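Local coordinates for protein beta-N-acetylhexosaminidase (Bacteroides fragilis, PDB 4PYS) that probably hydrolyses terminal N-acetylhexosamine residues from glycans as a glycoside hydrolase of family 20, with a TIM-barrel catalytic domain, at residues 358-364 and 381-387; 412-416 and 456-460. All coordinates share one frame; numbering follows the deposited sequence.

Interaction 1: residues 358-364 and 381-387; sequences IQWWNWR and VICGTNY. With FMT (formic acid), chain I; FMT (formic acid), chain H.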
ATOM      1  N   ILE A 358       2.059  -3.890 -14.151  1.00 26.35           N
ATOM      2  CA  ILE A 358       3.447  -3.448 -14.001  1.00 25.73           C
ATOM      3  C   ILE A 358       3.580  -2.312 -12.986  1.00 26.44           C
ATOM      4  O   ILE A 358       2.893  -1.295 -13.090  1.00 26.41           O
ATOM      5  CB  ILE A 358       4.015  -2.966 -15.359  1.00 28.57           C
ATOM      6  CG1 ILE A 358       4.016  -4.114 -16.380  1.00 27.94           C
ATOM      7  CG2 ILE A 358       5.412  -2.397 -15.182  1.00 32.03           C
ATOM      8  CD1 ILE A 358       4.836  -5.327 -15.965  1.00 30.47           C
ATOM      9  N   GLN A 359       4.468  -2.473 -12.008  1.00 21.90           N
ATOM     10  CA  GLN A 359       4.708  -1.407 -11.044  1.00 20.72           C
ATOM     11  C   GLN A 359       5.976  -0.668 -11.445  1.00 28.64           C
ATOM     12  O   GLN A 359       7.081  -1.204 -11.359  1.00 25.27           O
ATOM     13  CB  GLN A 359       4.810  -1.944  -9.615  1.00 21.92           C
ATOM     14  CG  GLN A 359       4.886  -0.829  -8.575  1.00 20.72           C
ATOM     15  CD  GLN A 359       4.431  -1.277  -7.195  1.00 24.90           C
ATOM     16  OE1 GLN A 359       4.267  -2.469  -6.937  1.00 23.03           O
ATOM     17  NE2 GLN A 359       4.230  -0.317  -6.301  1.00 26.86           N
ATOM     18  N   TRP A 360       5.784   0.553 -11.932  1.00 24.38           N
ATOM     19  CA  TRP A 360       6.846   1.382 -12.495  1.00 26.94           C
ATOM     20  C   TRP A 360       7.572   2.080 -11.354  1.00 23.36           C
ATOM     21  O   TRP A 360       6.945   2.803 -10.578  1.00 21.71           O
ATOM     22  CB  TRP A 360       6.198   2.397 -13.441  1.00 26.76           C
ATOM     23  CG  TRP A 360       7.070   3.510 -13.944  1.00 24.58           C
ATOM     24  CD1 TRP A 360       8.391   3.449 -14.298  1.00 30.27           C
ATOM     25  CD2 TRP A 360       6.661   4.863 -14.148  1.00 20.95           C
ATOM     26  NE1 TRP A 360       8.822   4.698 -14.711  1.00 26.97           N
ATOM     27  CE2 TRP A 360       7.777   5.578 -14.626  1.00 27.18           C
ATOM     28  CE3 TRP A 360       5.450   5.541 -13.966  1.00 27.56           C
ATOM     29  CZ2 TRP A 360       7.716   6.947 -14.927  1.00 25.15           C
ATOM     30  CZ3 TRP A 360       5.394   6.901 -14.264  1.00 27.87           C
ATOM     31  CH2 TRP A 360       6.520   7.584 -14.738  1.00 28.79           C
ATOM     32  N   TRP A 361       8.881   1.858 -11.230  1.00 23.07           N
ATOM     33  CA  TRP A 361       9.583   2.336 -10.028  1.00 19.92           C
ATOM     34  C   TRP A 361      10.930   3.040 -10.241  1.00 23.10           C
ATOM     35  O   TRP A 361      11.267   3.954  -9.486  1.00 25.47           O
ATOM     36  CB  TRP A 361       9.776   1.194  -9.022  1.00 21.02           C
ATOM     37  CG  TRP A 361      10.864   0.236  -9.417  1.00 22.81           C
ATOM     38  CD1 TRP A 361      10.728  -0.896 -10.173  1.00 23.19           C
ATOM     39  CD2 TRP A 361      12.252   0.309  -9.047  1.00 24.95           C
ATOM     40  NE1 TRP A 361      11.953  -1.523 -10.307  1.00 27.33           N
ATOM     41  CE2 TRP A 361      12.900  -0.802  -9.623  1.00 25.54           C
ATOM     42  CE3 TRP A 361      13.007   1.210  -8.285  1.00 28.11           C
ATOM     43  CZ2 TRP A 361      14.276  -1.035  -9.464  1.00 31.58           C
ATOM     44  CZ3 TRP A 361      14.370   0.980  -8.132  1.00 30.39           C
ATOM     45  CH2 TRP A 361      14.988  -0.132  -8.715  1.00 32.61           C
ATOM     46  N   ASN A 362      11.722   2.614 -11.222  1.00 24.95           N
ATOM     47  CA  ASN A 362      13.083   3.150 -11.296  1.00 24.57           C
ATOM     48  C   ASN A 362      13.236   4.368 -12.207  1.00 29.31           C
ATOM     49  O   ASN A 362      13.868   4.291 -13.259  1.00 30.14           O
ATOM     50  CB  ASN A 362      14.102   2.062 -11.664  1.00 30.68           C
ATOM     51  CG  ASN A 362      15.523   2.466 -11.326  1.00 33.02           C
ATOM     52  OD1 ASN A 362      15.778   3.600 -10.915  1.00 31.77           O
ATOM     53  ND2 ASN A 362      16.460   1.539 -11.498  1.00 35.38           N
ATOM     54  N   TRP A 363      12.661   5.492 -11.784  1.00 26.77           N
ATOM     55  CA  TRP A 363      12.817   6.757 -12.501  1.00 25.87           C
ATOM     56  C   TRP A 363      14.280   7.181 -12.540  1.00 28.78           C
ATOM     57  O   TRP A 363      14.804   7.556 -13.596  1.00 31.96           O
ATOM     58  CB  TRP A 363      11.993   7.851 -11.820  1.00 24.10           C
ATOM     59  CG  TRP A 363      12.226   9.212 -12.417  1.00 27.35           C
ATOM     60  CD1 TRP A 363      13.111  10.161 -11.987  1.00 29.05           C
ATOM     61  CD2 TRP A 363      11.563   9.768 -13.557  1.00 29.20           C
ATOM     62  NE1 TRP A 363      13.037  11.275 -12.792  1.00 33.56           N
ATOM     63  CE2 TRP A 363      12.093  11.058 -13.763  1.00 31.60           C
ATOM     64  CE3 TRP A 363      10.573   9.302 -14.423  1.00 31.41           C
ATOM     65  CZ2 TRP A 363      11.661  11.887 -14.801  1.00 34.11           C
ATOM     66  CZ3 TRP A 363      10.141  10.129 -15.449  1.00 35.25           C
ATOM     67  CH2 TRP A 363      10.684  11.405 -15.629  1.00 36.65           C
ATOM     68  N   ARG A 364      14.937   7.115 -11.385  1.00 28.83           N
ATOM     69  CA  ARG A 364      16.316   7.593 -11.263  1.00 35.38           C
ATOM     70  C   ARG A 364      17.251   6.894 -12.241  1.00 41.06           C
ATOM     71  O   ARG A 364      18.085   7.536 -12.888  1.00 39.71           O
ATOM     72  CB  ARG A 364      16.815   7.451  -9.819  1.00 33.64           C
ATOM     73  CG  ARG A 364      18.092   8.223  -9.543  1.00 46.69           C
ATOM     74  CD  ARG A 364      18.399   8.289  -8.062  1.00 41.13           C
ATOM     75  NE  ARG A 364      19.054   7.078  -7.590  1.00 51.08           N
ATOM     76  CZ  ARG A 364      20.366   6.879  -7.625  1.00 52.21           C
ATOM     77  NH1 ARG A 364      21.171   7.812  -8.119  1.00 52.43           N
ATOM     78  NH2 ARG A 364      20.876   5.745  -7.169  1.00 54.79           N
ATOM     79  N   VAL A 381      -0.562  -0.194 -15.383  1.00 25.28           N
ATOM     80  CA  VAL A 381       0.612   0.325 -14.680  1.00 24.46           C
ATOM     81  C   VAL A 381       0.242   0.973 -13.362  1.00 26.13           C
ATOM     82  O   VAL A 381      -0.732   1.734 -13.290  1.00 23.96           O
ATOM     83  CB  VAL A 381       1.308   1.424 -15.521  1.00 24.90           C
ATOM     84  CG1 VAL A 381       2.426   2.108 -14.729  1.00 28.12           C
ATOM     85  CG2 VAL A 381       1.852   0.859 -16.786  1.00 29.23           C
ATOM     86  N   ILE A 382       1.033   0.689 -12.327  1.00 21.54           N
ATOM     87  CA  ILE A 382       0.983   1.440 -11.076  1.00 18.96           C
ATOM     88  C   ILE A 382       2.205   2.353 -11.033  1.00 23.91           C
ATOM     89  O   ILE A 382       3.333   1.888 -11.247  1.00 21.37           O
ATOM     90  CB  ILE A 382       1.027   0.488  -9.864  1.00 18.70           C
ATOM     91  CG1 ILE A 382      -0.236  -0.375  -9.834  1.00 21.44           C
ATOM     92  CG2 ILE A 382       1.183   1.286  -8.546  1.00 19.31           C
ATOM     93  CD1 ILE A 382      -0.050  -1.691  -9.072  1.00 23.19           C
ATOM     94  N   CYS A 383       1.988   3.649 -10.793  1.00 19.87           N
ATOM     95  CA  CYS A 383       3.088   4.611 -10.795  1.00 19.39           C
ATOM     96  C   CYS A 383       3.687   4.722  -9.407  1.00 19.48           C
ATOM     97  O   CYS A 383       3.091   5.331  -8.517  1.00 20.23           O
ATOM     98  CB  CYS A 383       2.606   5.995 -11.270  1.00 17.93           C
ATOM     99  SG  CYS A 383       1.875   5.992 -12.910  1.00 25.55           S
ATOM    100  N   GLY A 384       4.874   4.139  -9.222  1.00 21.20           N
ATOM    101  CA  GLY A 384       5.515   4.131  -7.916  1.00 20.57           C
ATOM    102  C   GLY A 384       6.992   4.456  -8.005  1.00 21.33           C
ATOM    103  O   GLY A 384       7.832   3.726  -7.477  1.00 21.05           O
ATOM    104  N   THR A 385       7.308   5.570  -8.655  1.00 19.87           N
ATOM    105  CA  THR A 385       8.701   5.897  -8.953  1.00 20.51           C
ATOM    106  C   THR A 385       9.480   6.317  -7.716  1.00 21.98           C
ATOM    107  O   THR A 385       8.945   7.001  -6.828  1.00 20.09           O
ATOM    108  CB  THR A 385       8.797   6.982 -10.044  1.00 22.79           C
ATOM    109  OG1 THR A 385       7.981   8.099  -9.682  1.00 20.94           O
ATOM    110  CG2 THR A 385       8.299   6.434 -11.362  1.00 21.53           C
ATOM    111  N   ASN A 386      10.743   5.897  -7.653  1.00 19.81           N
ATOM    112  CA  ASN A 386      11.578   6.211  -6.503  1.00 22.52           C
ATOM    113  C   ASN A 386      11.663   7.707  -6.233  1.00 21.14           C
ATOM    114  O   ASN A 386      11.425   8.144  -5.102  1.00 20.88           O
ATOM    115  CB  ASN A 386      12.968   5.533  -6.574  1.00 21.67           C
ATOM    116  CG  ASN A 386      13.615   5.586  -7.959  1.00 25.82           C
ATOM    117  OD1 ASN A 386      13.266   6.395  -8.821  1.00 25.04           O
ATOM    118  ND2 ASN A 386      14.604   4.712  -8.162  1.00 24.50           N
ATOM    119  N   TYR A 387      11.981   8.490  -7.260  1.00 21.74           N
ATOM    120  CA  TYR A 387      11.640   9.916  -7.239  1.00 20.38           C
ATOM    121  C   TYR A 387      10.161   9.996  -7.630  1.00 18.03           C
ATOM    122  O   TYR A 387       9.834   9.649  -8.768  1.00 20.19           O
ATOM    123  CB  TYR A 387      12.412  10.665  -8.331  1.00 18.55           C
ATOM    124  CG  TYR A 387      13.894  10.878  -8.099  1.00 21.00           C
ATOM    125  CD1 TYR A 387      14.537  10.379  -6.971  1.00 22.93           C
ATOM    126  CD2 TYR A 387      14.643  11.604  -9.017  1.00 26.37           C
ATOM    127  CE1 TYR A 387      15.906  10.591  -6.775  1.00 29.14           C
ATOM    128  CE2 TYR A 387      15.994  11.820  -8.831  1.00 30.44           C
ATOM    129  CZ  TYR A 387      16.620  11.314  -7.714  1.00 34.48           C
ATOM    130  OH  TYR A 387      17.970  11.540  -7.548  1.00 34.01           O
TER
HETATM  131  C   FMT I 607      10.775   0.552 -13.741  1.00 21.57           C
HETATM  132  O1  FMT I 607      11.938   0.740 -13.419  1.00 35.45           O
HETATM  133  O2  FMT I 607      10.005  -0.168 -13.118  1.00 36.51           O
HETATM  134  C   FMT H 606      15.902   3.015  -5.168  1.00 22.64           C
HETATM  135  O1  FMT H 606      16.092   3.549  -6.258  1.00 33.69           O
HETATM  136  O2  FMT H 606      16.716   3.053  -4.238  1.00 34.03           O
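Ile358, Gln359 and Trp360 pair in parallel with Val381, Ile382 and Cys383, and the two backbones stay joined where both leave the sheet. Within it, Ile382 N donates to Ile358 O and Trp360 N to Ile382 O. Beyond it, Gly384 N reaches Trp360 O, and Asn386 N donates to Trp361 O (2.7 Å).

Aromatic contacts follow on the face of the sheet that carries Trp360 and Cys383. Thr385 CG2 sits over the centre of the six-membered ring of Trp360, 3.5 Å from its centroid, a CH-pi contact, while Cys383 SG approaches the same ring at its edge, 3.8 Å from Trp360 CE3. Farther along, Trp363 CD1 and Tyr387 CD2 meet rim to rim at 3.6 Å. Arg364 CB lies over one face of the Tyr387 ring, and Arg364 CD is 3.3 Å from Tyr387 OH, a hydroxyl that is hydrogen-bonded to Ala404 O.

The polar side chain at the centre is Asn386. Its chi1 of 43° sets CG between the backbone N and the carbonyl carbon, which turns the amide back toward segment 358-364. Asn386 OD1 takes Arg364 N on a lone pair at 3.1 Å, the N-H nearly straight at 166°, and also accepts Tyr387 N. Asn386 ND2 donates to Asn362 OD1, 3.2 Å away and above that carbonyl's plane. A second bond runs from Asn386 ND2 to O1 of one formic acid molecule, at 2.7 Å. Asn362 OD1 also caps Gly365 N at the start of helix 363-366.

Another formic acid receives Trp361 N and Asn362 N; Trp361 NE1 itself bonds Asp343 OD1. With both ends of its amide engaged, Asn386 is fixed against rotation, and the two formic acids, probably from the crystallisation liquor, suggest that backbone and amide N-H groups just beyond the strands can bind a small carboxylic acid or its anion.

Interaction 2: residues 412-416 and 456-460; sequences VYLRN and ALAEQ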
ATOM      1  N   VAL A 412       8.358  16.234  -3.722  1.00 17.78           N
ATOM      2  CA  VAL A 412       7.261  15.305  -3.986  1.00 17.49           C
ATOM      3  C   VAL A 412       6.037  16.072  -4.489  1.00 20.28           C
ATOM      4  O   VAL A 412       5.390  15.657  -5.447  1.00 19.45           O
ATOM      5  CB  VAL A 412       6.939  14.368  -2.787  1.00 27.35           C
ATOM      6  CG1 VAL A 412       6.753  15.140  -1.513  1.00 29.50           C
ATOM      7  CG2 VAL A 412       5.704  13.514  -3.089  1.00 22.42           C
ATOM      8  N   TYR A 413       5.750  17.226  -3.895  1.00 18.72           N
ATOM      9  CA  TYR A 413       4.558  17.968  -4.305  1.00 18.63           C
ATOM     10  C   TYR A 413       4.659  18.565  -5.708  1.00 20.73           C
ATOM     11  O   TYR A 413       3.692  18.531  -6.479  1.00 21.07           O
ATOM     12  CB  TYR A 413       4.235  19.069  -3.283  1.00 20.11           C
ATOM     13  CG  TYR A 413       2.815  19.588  -3.441  1.00 19.12           C
ATOM     14  CD1 TYR A 413       1.740  18.867  -2.944  1.00 16.96           C
ATOM     15  CD2 TYR A 413       2.561  20.785  -4.089  1.00 20.84           C
ATOM     16  CE1 TYR A 413       0.438  19.320  -3.092  1.00 20.79           C
ATOM     17  CE2 TYR A 413       1.250  21.252  -4.239  1.00 18.14           C
ATOM     18  CZ  TYR A 413       0.206  20.514  -3.740  1.00 20.45           C
ATOM     19  OH  TYR A 413      -1.099  20.960  -3.883  1.00 22.13           O
ATOM     20  N   LEU A 414       5.832  19.084  -6.056  1.00 19.47           N
ATOM     21  CA  LEU A 414       5.967  19.882  -7.272  1.00 17.47           C
ATOM     22  C   LEU A 414       6.528  19.110  -8.464  1.00 23.78           C
ATOM     23  O   LEU A 414       6.335  19.532  -9.598  1.00 21.84           O
ATOM     24  CB  LEU A 414       6.883  21.086  -7.022  1.00 19.33           C
ATOM     25  CG  LEU A 414       6.443  22.102  -5.976  1.00 24.74           C
ATOM     26  CD1 LEU A 414       7.551  23.145  -5.806  1.00 23.26           C
ATOM     27  CD2 LEU A 414       5.140  22.749  -6.402  1.00 23.12           C
ATOM     28  N   ARG A 415       7.240  18.005  -8.222  1.00 18.35           N
ATOM     29  CA  ARG A 415       8.038  17.411  -9.302  1.00 17.12           C
ATOM     30  C   ARG A 415       7.973  15.876  -9.357  1.00 24.96           C
ATOM     31  O   ARG A 415       8.903  15.232  -9.832  1.00 21.28           O
ATOM     32  CB  ARG A 415       9.503  17.887  -9.203  1.00 23.74           C
ATOM     33  CG  ARG A 415       9.710  19.352  -9.645  1.00 33.04           C
ATOM     34  CD  ARG A 415      11.150  19.858  -9.408  1.00 34.26           C
ATOM     35  NE  ARG A 415      11.495  19.905  -7.988  1.00 36.77           N
ATOM     36  CZ  ARG A 415      11.225  20.930  -7.181  1.00 37.67           C
ATOM     37  NH1 ARG A 415      10.598  22.007  -7.640  1.00 33.74           N
ATOM     38  NH2 ARG A 415      11.577  20.880  -5.906  1.00 29.54           N
ATOM     39  N   ASN A 416       6.861  15.305  -8.908  1.00 20.22           N
ATOM     40  CA  ASN A 416       6.729  13.839  -8.827  1.00 17.91           C
ATOM     41  C   ASN A 416       6.354  13.233 -10.172  1.00 21.69           C
ATOM     42  O   ASN A 416       5.257  13.472 -10.669  1.00 21.61           O
ATOM     43  CB  ASN A 416       5.648  13.501  -7.799  1.00 17.30           C
ATOM     44  CG  ASN A 416       5.582  12.024  -7.466  1.00 20.06           C
ATOM     45  OD1 ASN A 416       6.428  11.234  -7.890  1.00 20.06           O
ATOM     46  ND2 ASN A 416       4.569  11.644  -6.694  1.00 17.02           N
ATOM     47  N   ALA A 456       1.583  14.426   0.853  1.00 15.49           N
ATOM     48  CA  ALA A 456       1.606  14.952  -0.510  1.00 16.14           C
ATOM     49  C   ALA A 456       1.238  13.843  -1.482  1.00 16.76           C
ATOM     50  O   ALA A 456       0.519  14.069  -2.454  1.00 16.74           O
ATOM     51  CB  ALA A 456       2.969  15.525  -0.838  1.00 19.40           C
ATOM     52  N   LEU A 457       1.719  12.635  -1.206  1.00 15.76           N
ATOM     53  CA  LEU A 457       1.365  11.481  -2.037  1.00 15.57           C
ATOM     54  C   LEU A 457      -0.124  11.172  -1.933  1.00 14.91           C
ATOM     55  O   LEU A 457      -0.784  10.939  -2.950  1.00 15.76           O
ATOM     56  CB  LEU A 457       2.216  10.258  -1.652  1.00 13.72           C
ATOM     57  CG  LEU A 457       3.702  10.452  -1.968  1.00 16.39           C
ATOM     58  CD1 LEU A 457       4.562   9.328  -1.383  1.00 17.96           C
ATOM     59  CD2 LEU A 457       3.918  10.582  -3.476  1.00 17.73           C
ATOM     60  N   ALA A 458      -0.672  11.187  -0.722  1.00 14.99           N
ATOM     61  CA  ALA A 458      -2.114  10.955  -0.542  1.00 17.02           C
ATOM     62  C   ALA A 458      -2.944  12.004  -1.245  1.00 16.31           C
ATOM     63  O   ALA A 458      -4.000  11.705  -1.794  1.00 15.79           O
ATOM     64  CB  ALA A 458      -2.480  10.910   0.941  1.00 21.03           C
ATOM     65  N   GLU A 459      -2.475  13.247  -1.225  1.00 15.72           N
ATOM     66  CA  GLU A 459      -3.189  14.334  -1.911  1.00 15.50           C
ATOM     67  C   GLU A 459      -3.192  14.088  -3.423  1.00 18.30           C
ATOM     68  O   GLU A 459      -4.215  14.246  -4.103  1.00 16.85           O
ATOM     69  CB  GLU A 459      -2.494  15.664  -1.586  1.00 19.19           C
ATOM     70  CG  GLU A 459      -3.180  16.898  -2.150  1.00 20.74           C
ATOM     71  CD  GLU A 459      -4.362  17.349  -1.315  1.00 27.33           C
ATOM     72  OE1 GLU A 459      -4.719  16.642  -0.353  1.00 25.40           O
ATOM     73  OE2 GLU A 459      -4.940  18.413  -1.618  1.00 26.18           O
ATOM     74  N   GLN A 460      -2.041  13.702  -3.957  1.00 15.36           N
ATOM     75  CA  GLN A 460      -1.931  13.435  -5.395  1.00 16.60           C
ATOM     76  C   GLN A 460      -2.788  12.243  -5.811  1.00 17.50           C
ATOM     77  O   GLN A 460      -3.360  12.231  -6.905  1.00 20.20           O
ATOM     78  CB  GLN A 460      -0.454  13.200  -5.743  1.00 18.61           C
ATOM     79  CG  GLN A 460       0.338  14.525  -5.735  1.00 15.46           C
ATOM     80  CD  GLN A 460       1.831  14.329  -5.850  1.00 20.96           C
ATOM     81  OE1 GLN A 460       2.343  13.221  -5.719  1.00 18.70           O
ATOM     82  NE2 GLN A 460       2.545  15.420  -6.085  1.00 18.33           N
TER
HETATM   83  O   HOH W   1       0.984  18.085  -6.291  1.00 24.99           O
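Gln460 extends from helix 453-462 to helix 409-415 and Asn416, and both ends of its amide are used. Its chi1 of -74° puts CG anti to the carbonyl carbon, and the chain runs on extended, carrying the amide across the gap. There Gln460 NE2 donates to Val412 O at 2.9 Å, somewhat tilted from the carbonyl plane, and to a water that in turn donates to Tyr413 O. Gln460 OE1 accepts Asn416 ND2, also at 2.9 Å and close to linear (165°); the two amide planes are only 29° apart. Asn416 is held from its other end too, since OD1 accepts the backbone N of Tyr388 and of Ser418.

Beside this polar group, the two branches of Val412 divide the apolar contact. CG1 meets Ala456 CB, whereas Val412 CG2, anti to the backbone N, presses on Leu457 CD2 at a tight 3.5 Å. Ala456 CB also lies at the edge of the Tyr413 ring, 4.1 Å from Tyr413 CD1, and the bridging water sits over one face of that ring.

Such side-chain bonding to a helix carbonyl here joins two helices packed beside barrel strand 428-435 in the TIM-barrel catalytic domain of a family 20 enzyme.

How the interactions relate
The two contacts come in series along the chain: interaction 1 closes at residue 387, and interaction 2 opens at 412, after helix 386-389 has led on toward helix 409-415. Their centres lie 14 Å apart within the same catalytic domain. Strand 428-435 connects them, for it pairs with strand 381-383 and its Met431 packs against Asn416, Leu457 and Gln460. They also touch directly, where Asn416 lies against Thr385, and Ser418 bonds the hydroxyl of that threonine. Interaction 1 therefore belongs to the barrel's strands and the loops that follow them, interaction 2 to helices packed against the next strand, 428-435, and the loop after strand 381-383.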